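Local coordinates for protein PmoF1 (Methylocystis sp. ATCC 49242, PDB 6P1E) that binds copper(II) through its PCuAC domain and probably acts as a copper chaperone in a methane-oxidizing bacterium, at residues Ala54-Asp59 and Ala84-Leu89; Val44-Glu49 and Met103-Glu108; His3-Gly8 and Val113-Ala118. All blocks are in the same frame, centred on the assembly; numbering follows the deposited sequence.

Contact 1. Residues Ala54-Asp59 and Ala84-Leu89; sequences AVIHGD and AYVALL
His57 and Tyr85 sit directly across from each other in a hydrogen-bonded antiparallel pair, and their side chains run alongside each other off the same face of the sheet. CG of Tyr85 takes the crowded position between the backbone N and the carbonyl carbon (chi1 75°), which leans the phenol towards strand 54-57. The two rings are turned only 26° from parallel, with centroids 5.1 Å apart, displaced so far that little of one ring covers the other. What meets is the imidazole carbon and the far end of the phenol: His57 CD2 lies 3.6 Å from Tyr85 OH, while His57 CB rests 3.8 Å from Tyr85 CE2. The methyl of Ala87 closes in on the imidazole edge, in its plane, with its CB 3.8 Å from His57 CD2. Outside the pair, ND1 of His57 is hydrogen-bonded to the carbonyl of Leu65, which fixes the ring's rotation. Replacing Tyr85 with an alanine would remove the phenol beside the imidazole and would probably leave His57 less firmly placed. On the opposite face, Ala54 CB packs 3.7 Å from Leu88 CD2, and Val86 and Ile56 continue that apolar side towards Val46 and Leu43. Four backbone bonds hold the strands together. Val55 N reaches Ala87 O at 2.8 Å, nearly straight and in the carbonyl plane; Tyr85 N to His57 O is longer, 3.1 Å, with the donor 38° out of the carbonyl plane. Strand 85-89 also bonds to Phe29 and Ala27 along its other edge. This is a regular antiparallel strand pair within the all-beta PCuAC domain, with Ala54, Ile56, Val86 and Leu88 on one face and the His57-Tyr85 pair beside Val55 and Ala87 on the other.

Contact 2. Residues Val44-Glu49 and Met103-Glu108; sequences VAVKVE and MTLVFE
Phe107 carries the one aromatic ring here, and it is turned away from strand 44-47: its side chain packs on Leu10 and Val12 of strand 10-18, on Val113 and on Asp41. The flat groups that do meet are the peptides, joined edge to edge. Lys47 N reaches Thr104 O at 2.9 Å, almost straight (172°) and in the carbonyl plane, and Thr104 N returns a similar bond to Lys47 O. One strand end departs from this regularity. Val44 N approaches Val106 O nearly along the C=O axis at 3.0 Å, while Ala45 N makes a weak bond of 3.4 Å to the same oxygen. Two residues thus face one, the classic beta bulge, set in an otherwise regular antiparallel pair whose segment axes run at 168°. On the inner face, Val46 and Leu105 lie side by side, CG2 of Val46 touching CD2 of Leu105. The tightest packing is Val46 CG1 against Met103 CE, 3.4 Å apart, closer than usual for two methyl groups; a bend at chi3 (59°) carries the methionine tip there. Val86 and Leu88 of strand 75-91 cover this side. On the other face the Lys47 chain runs alongside Thr104, its CE 4.0 Å from Thr104 CG2, while its NZ forms a salt bridge with Glu112. Beside them a water donates to Lys47 O at 3.1 Å and makes a weak bond with Thr104 OG1. At the bulged end Val44 CG2 lies 3.3 Å from Val106 O, and the Val44 and Glu108 side chains cross at about a right angle, Val44 CG1 touching Glu108 CB.

Contact 3. Residues His3-Gly8 and Val113-Ala118; sequences HEYDVG and VVIDAA
Ile115 CG2 sits over one face of the Tyr5 ring, 3.8 Å from the centroid and nearer the ring's border than its middle, in a CH-pi contact. The isoleucine crosses the tyrosine at about a right angle, and its methyl comes closest to CG and CD2 of the ring. Further along, Val113 CG2 touches Tyr5 CB at 4.1 Å, and Val113 crosses Val7 obliquely, the two CB atoms 3.9 Å apart. Both valines also pack on Phe107, while Tyr5 and Ile115 share Pro15 of strand 10-18. The two short strands run antiparallel, yet their axes stay 7.9 Å apart and no backbone bond joins them. Each pairs instead with strand 10-18, 4-7 antiparallel and 111-120 parallel, so side chains bridge the gap between two of its partners. At the far end of the phenol the contact turns polar. With CG anti to the carbonyl carbon (chi1 -58°), the ring stretches along strand 113-118 and brings its hydroxyl to the backbone of Asp116. The amide Asp116 N donates to Tyr5 OH at 3.0 Å, somewhat bent at 146°. The hydroxyl in turn donates to a water, Tyr5 OH lying 3.3 Å from its oxygen, and the same water donates to Asp116 O at a short 2.5 Å. Tyr5 OH therefore acts as acceptor and donor at once, and its ring is fixed both by the methyl over its face and by a polar anchor at its tip, tying the N-terminal strand to 113-118 without any main-chain pairing.

Contacts 1 and 2 pack face against face, their centres 11 Å apart: Ile56 CD1 presses on the backbone at the bulge, 3.3 Å from Ala45 N, and Val86 CG1 meets Val46 CG2. Contact 2 joins contact 3 through neighbouring strands 100-107 and 111-120, where Met103 O and Ile115 N, 2.8 Å apart, probably form a hydrogen bond. Contacts 1 and 3 lie on opposite sides of the chain's centre, about 17 Å between centres, and do not touch. Glu13 and His34 bind copper; a bound ion lies about 11 Å from the side chain of Tyr5, one about 13 Å from Phe107 and one about 14 Å from Ala84. His3 packs on Glu13 of the second subunit.

Contact 1. Residues Ala54-Asp59 and Ala84-Leu89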
loop_
_atom_site.group_PDB
_atom_site.type_symbol
_atom_site.label_atom_id
_atom_site.label_comp_id
_atom_site.label_asym_id
_atom_site.label_seq_id
_atom_site.Cartn_x
_atom_site.Cartn_y
_atom_site.Cartn_z
ATOM N N ALA B 54 10.189 -7.888 -16.027
ATOM C CA ALA B 54 9.781 -7.794 -14.632
ATOM C C ALA B 54 10.421 -8.925 -13.837
ATOM O O ALA B 54 10.363 -10.086 -14.241
ATOM C CB ALA B 54 8.273 -7.843 -14.518
ATOM N N VAL B 55 11.029 -8.576 -12.706
ATOM C CA VAL B 55 11.720 -9.544 -11.859
ATOM C C VAL B 55 11.093 -9.550 -10.471
ATOM O O VAL B 55 11.040 -8.520 -9.798
ATOM C CB VAL B 55 13.227 -9.228 -11.750
ATOM C CG1 VAL B 55 13.917 -10.182 -10.779
ATOM C CG2 VAL B 55 13.882 -9.307 -13.121
ATOM N N ILE B 56 10.620 -10.716 -10.046
ATOM C CA ILE B 56 9.983 -10.837 -8.746
ATOM C C ILE B 56 11.036 -11.028 -7.662
ATOM O O ILE B 56 11.925 -11.865 -7.783
ATOM C CB ILE B 56 8.987 -12.011 -8.714
ATOM C CG1 ILE B 56 8.029 -11.914 -9.909
ATOM C CG2 ILE B 56 8.216 -12.015 -7.398
ATOM C CD1 ILE B 56 7.078 -13.077 -10.041
ATOM N N HIS B 57 10.903 -10.250 -6.594
ATOM C CA HIS B 57 11.788 -10.341 -5.443
ATOM C C HIS B 57 10.917 -10.651 -4.236
ATOM O O HIS B 57 10.574 -9.761 -3.460
ATOM C CB HIS B 57 12.563 -9.034 -5.247
ATOM C CG HIS B 57 13.523 -8.729 -6.355
ATOM N ND1 HIS B 57 14.703 -9.418 -6.530
ATOM C CD2 HIS B 57 13.474 -7.806 -7.344
ATOM C CE1 HIS B 57 15.342 -8.931 -7.580
ATOM N NE2 HIS B 57 14.616 -7.954 -8.093
ATOM N N GLY B 58 10.565 -11.925 -4.078
ATOM C CA GLY B 58 9.516 -12.309 -3.151
ATOM C C GLY B 58 10.015 -12.804 -1.810
ATOM O O GLY B 58 9.215 -13.172 -0.947
ATOM N N ASP B 59 11.332 -12.792 -1.626
ATOM C CA ASP B 59 11.939 -13.174 -0.352
ATOM C C ASP B 59 12.341 -11.899 0.382
ATOM O O ASP B 59 13.347 -11.273 0.049
ATOM C CB ASP B 59 13.148 -14.086 -0.571
ATOM C CG ASP B 59 13.756 -14.582 0.733
ATOM O OD1 ASP B 59 13.272 -14.199 1.819
ATOM O OD2 ASP B 59 14.729 -15.361 0.669
ATOM N N ALA B 84 9.204 -7.320 0.111
ATOM C CA ALA B 84 9.010 -8.012 -1.159
ATOM C C ALA B 84 8.333 -7.098 -2.175
ATOM O O ALA B 84 7.509 -6.256 -1.819
ATOM C CB ALA B 84 8.194 -9.279 -0.957
ATOM N N TYR B 85 8.711 -7.244 -3.439
ATOM C CA TYR B 85 8.199 -6.385 -4.494
ATOM C C TYR B 85 8.562 -6.979 -5.846
ATOM O O TYR B 85 9.302 -7.962 -5.917
ATOM C CB TYR B 85 8.762 -4.965 -4.370
ATOM C CG TYR B 85 10.203 -4.842 -4.814
ATOM C CD1 TYR B 85 10.532 -4.195 -5.999
ATOM C CD2 TYR B 85 11.233 -5.378 -4.053
ATOM C CE1 TYR B 85 11.845 -4.081 -6.409
ATOM C CE2 TYR B 85 12.549 -5.271 -4.456
ATOM C CZ TYR B 85 12.851 -4.620 -5.634
ATOM O OH TYR B 85 14.162 -4.511 -6.036
ATOM N N VAL B 86 8.030 -6.385 -6.908
ATOM C CA VAL B 86 8.413 -6.752 -8.264
ATOM C C VAL B 86 9.158 -5.587 -8.894
ATOM O O VAL B 86 8.648 -4.467 -8.941
ATOM C CB VAL B 86 7.188 -7.125 -9.124
ATOM C CG1 VAL B 86 7.618 -7.515 -10.537
ATOM C CG2 VAL B 86 6.406 -8.247 -8.471
ATOM N N ALA B 87 10.370 -5.856 -9.370
ATOM C CA ALA B 87 11.156 -4.846 -10.058
ATOM C C ALA B 87 10.744 -4.775 -11.518
ATOM O O ALA B 87 10.698 -5.793 -12.205
ATOM C CB ALA B 87 12.643 -5.155 -9.939
ATOM N N LEU B 88 10.427 -3.567 -11.974
ATOM C CA LEU B 88 10.100 -3.314 -13.374
ATOM C C LEU B 88 11.280 -2.591 -14.017
ATOM O O LEU B 88 11.564 -1.445 -13.679
ATOM C CB LEU B 88 8.821 -2.483 -13.494
ATOM C CG LEU B 88 7.581 -3.047 -12.795
ATOM C CD1 LEU B 88 6.382 -2.143 -13.030
ATOM C CD2 LEU B 88 7.275 -4.463 -13.258
ATOM N N LEU B 89 11.973 -3.268 -14.926
ATOM C CA LEU B 89 13.216 -2.746 -15.487
ATOM C C LEU B 89 13.016 -2.199 -16.909
ATOM O O LEU B 89 12.178 -2.691 -17.663
ATOM C CB LEU B 89 14.283 -3.846 -15.477
ATOM C CG LEU B 89 14.430 -4.627 -14.166
ATOM C CD1 LEU B 89 15.442 -5.751 -14.324
ATOM C CD2 LEU B 89 14.839 -3.680 -13.051
#

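Contact 2. Residues Val44-Glu49 and Met103-Glu108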
loop_
_atom_site.group_PDB
_atom_site.type_symbol
_atom_site.label_atom_id
_atom_site.label_comp_id
_atom_site.label_asym_id
_atom_site.label_seq_id
_atom_site.Cartn_x
_atom_site.Cartn_y
_atom_site.Cartn_z
ATOM N N VAL B 44 4.551 -16.226 -9.748
ATOM C CA VAL B 44 5.752 -16.762 -10.385
ATOM C C VAL B 44 6.276 -15.884 -11.519
ATOM O O VAL B 44 7.457 -15.950 -11.861
ATOM C CB VAL B 44 5.503 -18.182 -10.938
ATOM C CG1 VAL B 44 5.183 -19.140 -9.802
ATOM C CG2 VAL B 44 4.384 -18.178 -11.977
ATOM N N ALA B 45 5.408 -15.066 -12.101
ATOM C CA ALA B 45 5.825 -14.200 -13.197
ATOM C C ALA B 45 4.944 -12.967 -13.327
ATOM O O ALA B 45 3.786 -12.960 -12.910
ATOM C CB ALA B 45 5.829 -14.980 -14.506
ATOM N N VAL B 46 5.518 -11.924 -13.918
ATOM C CA VAL B 46 4.797 -10.696 -14.219
ATOM C C VAL B 46 5.140 -10.280 -15.641
ATOM O O VAL B 46 6.311 -10.240 -16.016
ATOM C CB VAL B 46 5.154 -9.566 -13.231
ATOM C CG1 VAL B 46 4.546 -8.234 -13.668
ATOM C CG2 VAL B 46 4.697 -9.928 -11.824
ATOM N N LYS B 47 4.112 -9.986 -16.431
ATOM C CA LYS B 47 4.299 -9.532 -17.804
ATOM C C LYS B 47 3.816 -8.093 -17.946
ATOM O O LYS B 47 2.717 -7.751 -17.507
ATOM C CB LYS B 47 3.551 -10.451 -18.773
ATOM C CG LYS B 47 4.067 -11.884 -18.772
ATOM C CD LYS B 47 3.365 -12.744 -19.811
ATOM C CE LYS B 47 1.928 -13.047 -19.418
ATOM N NZ LYS B 47 1.252 -13.917 -20.418
ATOM N N VAL B 48 4.643 -7.259 -18.565
ATOM C CA VAL B 48 4.332 -5.844 -18.726
ATOM C C VAL B 48 4.929 -5.334 -20.034
ATOM O O VAL B 48 6.115 -5.515 -20.306
ATOM C CB VAL B 48 4.842 -5.010 -17.524
ATOM C CG1 VAL B 48 6.341 -5.203 -17.311
ATOM C CG2 VAL B 48 4.491 -3.538 -17.704
ATOM N N GLU B 49 4.088 -4.717 -20.854
ATOM C CA GLU B 49 4.496 -4.303 -22.188
ATOM C C GLU B 49 5.367 -3.048 -22.176
ATOM O O GLU B 49 6.255 -2.897 -23.016
ATOM C CB GLU B 49 3.260 -4.052 -23.050
ATOM C CG GLU B 49 2.384 -5.278 -23.239
ATOM C CD GLU B 49 1.181 -5.007 -24.120
ATOM O OE1 GLU B 49 1.185 -3.986 -24.840
ATOM O OE2 GLU B 49 0.228 -5.814 -24.088
ATOM N N MET B 103 -0.692 -4.680 -16.503
ATOM C CA MET B 103 0.234 -5.758 -16.199
ATOM C C MET B 103 -0.546 -7.056 -16.144
ATOM O O MET B 103 -1.752 -7.051 -15.894
ATOM C CB MET B 103 0.942 -5.524 -14.860
ATOM C CG MET B 103 1.574 -4.151 -14.689
ATOM S SD MET B 103 2.090 -3.848 -12.985
ATOM C CE MET B 103 3.249 -5.186 -12.722
ATOM N N THR B 104 0.149 -8.167 -16.358
ATOM C CA THR B 104 -0.443 -9.478 -16.167
ATOM C C THR B 104 0.332 -10.193 -15.076
ATOM O O THR B 104 1.541 -10.392 -15.188
ATOM C CB THR B 104 -0.422 -10.319 -17.461
ATOM O OG1 THR B 104 -1.089 -9.609 -18.511
ATOM C CG2 THR B 104 -1.110 -11.660 -17.240
ATOM N N LEU B 105 -0.372 -10.566 -14.015
ATOM C CA LEU B 105 0.221 -11.357 -12.950
ATOM C C LEU B 105 -0.050 -12.821 -13.243
ATOM O O LEU B 105 -1.164 -13.187 -13.615
ATOM C CB LEU B 105 -0.345 -10.965 -11.583
ATOM C CG LEU B 105 -0.309 -9.478 -11.227
ATOM C CD1 LEU B 105 -0.915 -9.251 -9.848
ATOM C CD2 LEU B 105 1.106 -8.925 -11.294
ATOM N N VAL B 106 0.972 -13.651 -13.075
ATOM C CA VAL B 106 0.860 -15.075 -13.351
ATOM C C VAL B 106 1.052 -15.857 -12.062
ATOM O O VAL B 106 2.125 -15.827 -11.458
ATOM C CB VAL B 106 1.894 -15.539 -14.397
ATOM C CG1 VAL B 106 1.663 -16.999 -14.765
ATOM C CG2 VAL B 106 1.831 -14.658 -15.640
ATOM N N PHE B 107 -0.008 -16.536 -11.638
ATOM C CA PHE B 107 0.028 -17.370 -10.445
ATOM C C PHE B 107 0.129 -18.833 -10.857
ATOM O O PHE B 107 -0.496 -19.247 -11.833
ATOM C CB PHE B 107 -1.212 -17.130 -9.587
ATOM C CG PHE B 107 -1.326 -15.723 -9.074
ATOM C CD1 PHE B 107 -0.671 -15.338 -7.915
ATOM C CD2 PHE B 107 -2.075 -14.781 -9.761
ATOM C CE1 PHE B 107 -0.771 -14.040 -7.442
ATOM C CE2 PHE B 107 -2.178 -13.482 -9.295
ATOM C CZ PHE B 107 -1.525 -13.111 -8.136
ATOM N N GLU B 108 0.922 -19.608 -10.122
ATOM C CA GLU B 108 1.182 -21.001 -10.487
ATOM C C GLU B 108 -0.101 -21.818 -10.636
ATOM O O GLU B 108 -0.239 -22.594 -11.582
ATOM C CB GLU B 108 2.096 -21.674 -9.461
ATOM C CG GLU B 108 2.450 -23.117 -9.832
ATOM C CD GLU B 108 3.397 -23.776 -8.847
ATOM O OE1 GLU B 108 3.362 -23.422 -7.649
ATOM O OE2 GLU B 108 4.178 -24.653 -9.276
HETATM O O HOH W 1 0.836 -7.215 -19.901
#

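Contact 3. Residues His3-Gly8 and Val113-Ala118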
loop_
_atom_site.group_PDB
_atom_site.type_symbol
_atom_site.label_atom_id
_atom_site.label_comp_id
_atom_site.label_asym_id
_atom_site.label_seq_id
_atom_site.Cartn_x
_atom_site.Cartn_y
_atom_site.Cartn_z
ATOM N N HIS B 3 -9.870 -1.203 -8.210
ATOM C CA HIS B 3 -8.591 -1.230 -7.513
ATOM C C HIS B 3 -8.325 -2.573 -6.847
ATOM O O HIS B 3 -7.349 -2.718 -6.109
ATOM C CB HIS B 3 -8.535 -0.108 -6.484
ATOM C CG HIS B 3 -8.472 1.249 -7.102
ATOM N ND1 HIS B 3 -9.088 1.547 -8.299
ATOM C CD2 HIS B 3 -7.842 2.381 -6.713
ATOM C CE1 HIS B 3 -8.851 2.806 -8.613
ATOM N NE2 HIS B 3 -8.098 3.337 -7.665
ATOM N N GLU B 4 -9.214 -3.534 -7.072
ATOM C CA GLU B 4 -8.980 -4.905 -6.632
ATOM C C GLU B 4 -9.351 -5.885 -7.736
ATOM O O GLU B 4 -10.306 -5.668 -8.484
ATOM C CB GLU B 4 -9.751 -5.228 -5.350
ATOM C CG GLU B 4 -11.263 -5.152 -5.449
ATOM C CD GLU B 4 -11.936 -5.498 -4.130
ATOM O OE1 GLU B 4 -11.375 -6.321 -3.373
ATOM O OE2 GLU B 4 -13.017 -4.942 -3.845
ATOM N N TYR B 5 -8.567 -6.952 -7.838
ATOM C CA TYR B 5 -8.733 -7.956 -8.879
ATOM C C TYR B 5 -8.793 -9.342 -8.258
ATOM O O TYR B 5 -7.944 -9.708 -7.447
ATOM C CB TYR B 5 -7.593 -7.861 -9.891
ATOM C CG TYR B 5 -7.496 -6.495 -10.523
ATOM C CD1 TYR B 5 -8.147 -6.215 -11.715
ATOM C CD2 TYR B 5 -6.765 -5.480 -9.920
ATOM C CE1 TYR B 5 -8.069 -4.963 -12.292
ATOM C CE2 TYR B 5 -6.682 -4.225 -10.488
ATOM C CZ TYR B 5 -7.334 -3.973 -11.676
ATOM O OH TYR B 5 -7.256 -2.725 -12.251
ATOM N N ASP B 6 -9.797 -10.112 -8.661
ATOM C CA ASP B 6 -9.977 -11.467 -8.161
ATOM C C ASP B 6 -9.501 -12.460 -9.204
ATOM O O ASP B 6 -9.767 -12.292 -10.394
ATOM C CB ASP B 6 -11.446 -11.739 -7.830
ATOM C CG ASP B 6 -12.015 -10.755 -6.824
ATOM O OD1 ASP B 6 -11.452 -10.635 -5.719
ATOM O OD2 ASP B 6 -13.026 -10.098 -7.145
ATOM N N VAL B 7 -8.763 -13.471 -8.760
ATOM C CA VAL B 7 -8.443 -14.610 -9.616
ATOM C C VAL B 7 -8.422 -15.872 -8.754
ATOM O O VAL B 7 -7.705 -15.950 -7.754
ATOM C CB VAL B 7 -7.097 -14.405 -10.360
ATOM C CG1 VAL B 7 -5.935 -14.207 -9.386
ATOM C CG2 VAL B 7 -6.827 -15.567 -11.311
ATOM N N GLY B 8 -9.232 -16.854 -9.135
ATOM C CA GLY B 8 -9.464 -18.001 -8.278
ATOM C C GLY B 8 -9.921 -17.515 -6.915
ATOM O O GLY B 8 -10.826 -16.682 -6.818
ATOM N N VAL B 113 -4.031 -13.030 -14.412
ATOM C CA VAL B 113 -5.006 -11.962 -14.234
ATOM C C VAL B 113 -4.406 -10.650 -14.735
ATOM O O VAL B 113 -3.266 -10.315 -14.413
ATOM C CB VAL B 113 -5.464 -11.830 -12.757
ATOM C CG1 VAL B 113 -4.288 -11.548 -11.826
ATOM C CG2 VAL B 113 -6.537 -10.749 -12.623
ATOM N N VAL B 114 -5.161 -9.933 -15.559
ATOM C CA VAL B 114 -4.728 -8.630 -16.047
ATOM C C VAL B 114 -5.189 -7.555 -15.076
ATOM O O VAL B 114 -6.355 -7.523 -14.675
ATOM C CB VAL B 114 -5.273 -8.333 -17.454
ATOM C CG1 VAL B 114 -4.862 -6.937 -17.914
ATOM C CG2 VAL B 114 -4.786 -9.380 -18.443
ATOM N N ILE B 115 -4.267 -6.671 -14.712
ATOM C CA ILE B 115 -4.554 -5.612 -13.759
ATOM C C ILE B 115 -4.144 -4.266 -14.329
ATOM O O ILE B 115 -3.386 -4.194 -15.295
ATOM C CB ILE B 115 -3.819 -5.836 -12.420
ATOM C CG1 ILE B 115 -2.299 -5.755 -12.611
ATOM C CG2 ILE B 115 -4.212 -7.183 -11.827
ATOM C CD1 ILE B 115 -1.518 -5.740 -11.316
ATOM N N ASP B 116 -4.658 -3.207 -13.718
ATOM C CA ASP B 116 -4.233 -1.853 -14.027
ATOM C C ASP B 116 -3.642 -1.267 -12.755
ATOM O O ASP B 116 -4.361 -0.992 -11.795
ATOM C CB ASP B 116 -5.406 -1.015 -14.538
ATOM C CG ASP B 116 -4.990 0.384 -14.953
ATOM O OD1 ASP B 116 -3.827 0.560 -15.372
ATOM O OD2 ASP B 116 -5.830 1.305 -14.870
ATOM N N ALA B 117 -2.324 -1.105 -12.742
ATOM C CA ALA B 117 -1.632 -0.619 -11.559
ATOM C C ALA B 117 -1.624 0.899 -11.545
ATOM O O ALA B 117 -1.367 1.543 -12.560
ATOM C CB ALA B 117 -0.214 -1.160 -11.508
ATOM N N ALA B 118 -1.925 1.469 -10.389
ATOM C CA ALA B 118 -1.924 2.912 -10.249
ATOM C C ALA B 118 -0.485 3.404 -10.027
ATOM O O ALA B 118 0.333 2.695 -9.442
ATOM C CB ALA B 118 -2.840 3.308 -9.134
HETATM O O HOH W 2 -6.075 -0.590 -10.084
#